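Long-range contact in lipase (Acinetobacter baumannii, PDB 4OPM), which probably hydrolyses the ester bonds of lipids such as triacylglycerols, as a putative lipase of the alpha/beta hydrolase superfamily: residues Leu238-Lys243 against Val267-Val272. Numbering follows the deposited sequence.
Sequences LILWGK and VILENV
Strand 238-242 runs parallel to the short strand 267-269, their axes 18° apart, and four backbone hydrogen bonds lace them: Val267 N to Ile239 O, Trp241 N to Val267 O, Leu269 N to Trp241 O and, just past the strand, Lys243 N to Leu269 O. The Leu240 CA-H adds a contact to Val267 O, 3.3 Å from CA to O. On one face of the sheet, Leu240 divides its two methyls between Val267 and Leu269: CD1 meets Val267 CG1 at 3.9 Å, and CD2 lies 3.8 Å from Leu269 CD1. Helix 281-298 packs on this face, Val284 against Leu240 and Gln287 against Val267. Strand 267-269 is the edge strand of the alpha/beta hydrolase sheet, joined to 238-242 by a beta-alpha-beta crossover through helix 251-259. That helix lies on the other face, where it packs against the Trp241 indole, whose NE1 bonds to Ile248 O; Ile268 CD1 touches Trp241 CB at 3.7 Å. A type II turn, Leu269 to Val272, brings Val272 CG1 within 3.9 Å of Gly242 CA and leads toward His274, which with Ser120 and Asp245 probably forms the catalytic triad. At the exposed end, Lys243 crosses Ile268 at about a right angle, CB and CD both touching CG2. Lys243 and Glu270 lie side by side, and NZ forms a salt bridge with Glu270, meeting OE2 at 3.1 Å on its syn side.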
loop_
_atom_site.group_PDB
_atom_site.type_symbol
_atom_site.label_atom_id
_atom_site.label_comp_id
_atom_site.label_asym_id
_atom_site.label_seq_id
_atom_site.Cartn_x
_atom_site.Cartn_y
_atom_site.Cartn_z
ATOM N N LEU A 238 -2.872 7.159 -12.253
ATOM C CA LEU A 238 -1.531 7.682 -12.127
ATOM C C LEU A 238 -0.635 6.516 -11.725
ATOM O O LEU A 238 -0.982 5.759 -10.814
ATOM C CB LEU A 238 -1.474 8.830 -11.097
ATOM C CG LEU A 238 -0.101 9.494 -10.877
ATOM C CD1 LEU A 238 0.392 10.195 -12.156
ATOM C CD2 LEU A 238 -0.162 10.494 -9.733
ATOM N N ILE A 239 0.491 6.356 -12.421
ATOM C CA ILE A 239 1.446 5.276 -12.143
ATOM C C ILE A 239 2.747 5.912 -11.755
ATOM O O ILE A 239 3.252 6.755 -12.491
ATOM C CB ILE A 239 1.626 4.329 -13.375
ATOM C CG1 ILE A 239 0.286 3.694 -13.822
ATOM C CG2 ILE A 239 2.708 3.245 -13.136
ATOM C CD1 ILE A 239 0.274 3.288 -15.317
ATOM N N LEU A 240 3.324 5.478 -10.638
ATOM C CA LEU A 240 4.618 6.000 -10.202
ATOM C C LEU A 240 5.503 4.828 -9.786
ATOM O O LEU A 240 5.042 3.901 -9.128
ATOM C CB LEU A 240 4.460 7.036 -9.075
ATOM C CG LEU A 240 5.724 7.803 -8.690
ATOM C CD1 LEU A 240 5.399 9.235 -8.288
ATOM C CD2 LEU A 240 6.477 7.090 -7.560
ATOM N N TRP A 241 6.775 4.860 -10.212
ATOM C CA TRP A 241 7.724 3.799 -9.919
ATOM C C TRP A 241 9.054 4.336 -9.456
ATOM O O TRP A 241 9.449 5.443 -9.826
ATOM C CB TRP A 241 7.993 2.989 -11.208
ATOM C CG TRP A 241 7.842 1.508 -11.044
ATOM C CD1 TRP A 241 8.828 0.597 -10.772
ATOM C CD2 TRP A 241 6.616 0.783 -11.064
ATOM N NE1 TRP A 241 8.283 -0.665 -10.657
ATOM C CE2 TRP A 241 6.925 -0.577 -10.828
ATOM C CE3 TRP A 241 5.268 1.153 -11.248
ATOM C CZ2 TRP A 241 5.939 -1.574 -10.810
ATOM C CZ3 TRP A 241 4.295 0.159 -11.243
ATOM C CH2 TRP A 241 4.627 -1.175 -10.982
ATOM N N GLY A 242 9.788 3.490 -8.751
ATOM C CA GLY A 242 11.177 3.759 -8.435
ATOM C C GLY A 242 11.981 3.063 -9.514
ATOM O O GLY A 242 11.782 1.868 -9.762
ATOM N N LYS A 243 12.866 3.808 -10.211
ATOM C CA LYS A 243 13.667 3.249 -11.308
ATOM C C LYS A 243 14.477 2.021 -10.847
ATOM O O LYS A 243 14.622 1.066 -11.604
ATOM C CB LYS A 243 14.609 4.337 -11.854
ATOM C CG LYS A 243 15.543 3.862 -12.975
ATOM C CD LYS A 243 15.174 4.436 -14.320
ATOM C CE LYS A 243 16.244 4.173 -15.349
ATOM N NZ LYS A 243 16.339 5.284 -16.331
ATOM N N VAL A 267 5.331 7.998 -14.009
ATOM C CA VAL A 267 6.379 8.844 -13.431
ATOM C C VAL A 267 7.451 7.900 -12.899
ATOM O O VAL A 267 7.156 7.051 -12.041
ATOM C CB VAL A 267 5.833 9.779 -12.322
ATOM C CG1 VAL A 267 6.971 10.528 -11.623
ATOM C CG2 VAL A 267 4.800 10.750 -12.876
ATOM N N ILE A 268 8.682 8.036 -13.405
ATOM C CA ILE A 268 9.784 7.167 -12.990
ATOM C C ILE A 268 10.778 7.975 -12.184
ATOM O O ILE A 268 11.415 8.892 -12.717
ATOM C CB ILE A 268 10.452 6.453 -14.197
ATOM C CG1 ILE A 268 9.409 5.741 -15.122
ATOM C CG2 ILE A 268 11.587 5.517 -13.734
ATOM C CD1 ILE A 268 8.477 4.725 -14.471
ATOM N N LEU A 269 10.883 7.655 -10.888
ATOM C CA LEU A 269 11.779 8.380 -9.992
ATOM C C LEU A 269 13.172 7.769 -10.013
ATOM O O LEU A 269 13.346 6.606 -9.646
ATOM C CB LEU A 269 11.224 8.427 -8.544
ATOM C CG LEU A 269 9.858 9.120 -8.326
ATOM C CD1 LEU A 269 9.538 9.234 -6.836
ATOM C CD2 LEU A 269 9.804 10.520 -8.975
ATOM N N GLU A 270 14.188 8.564 -10.439
ATOM C CA GLU A 270 15.570 8.080 -10.424
ATOM C C GLU A 270 16.032 7.910 -8.967
ATOM O O GLU A 270 15.565 8.647 -8.087
ATOM C CB GLU A 270 16.498 9.088 -11.143
ATOM C CG GLU A 270 16.266 9.195 -12.643
ATOM C CD GLU A 270 16.520 7.941 -13.457
ATOM O OE1 GLU A 270 17.496 7.212 -13.160
ATOM O OE2 GLU A 270 15.738 7.692 -14.404
ATOM N N ASN A 271 16.943 6.953 -8.710
ATOM C CA ASN A 271 17.556 6.719 -7.395
ATOM C C ASN A 271 16.521 6.428 -6.294
ATOM O O ASN A 271 16.713 6.803 -5.142
ATOM C CB ASN A 271 18.450 7.910 -6.991
ATOM C CG ASN A 271 19.576 8.113 -7.977
ATOM O OD1 ASN A 271 20.260 7.168 -8.368
ATOM N ND2 ASN A 271 19.697 9.321 -8.498
ATOM N N VAL A 272 15.447 5.731 -6.669
ATOM C CA VAL A 272 14.375 5.329 -5.756
ATOM C C VAL A 272 14.066 3.858 -6.050
ATOM O O VAL A 272 14.083 3.458 -7.216
ATOM C CB VAL A 272 13.127 6.254 -5.914
ATOM C CG1 VAL A 272 11.914 5.688 -5.173
ATOM C CG2 VAL A 272 13.430 7.675 -5.426
#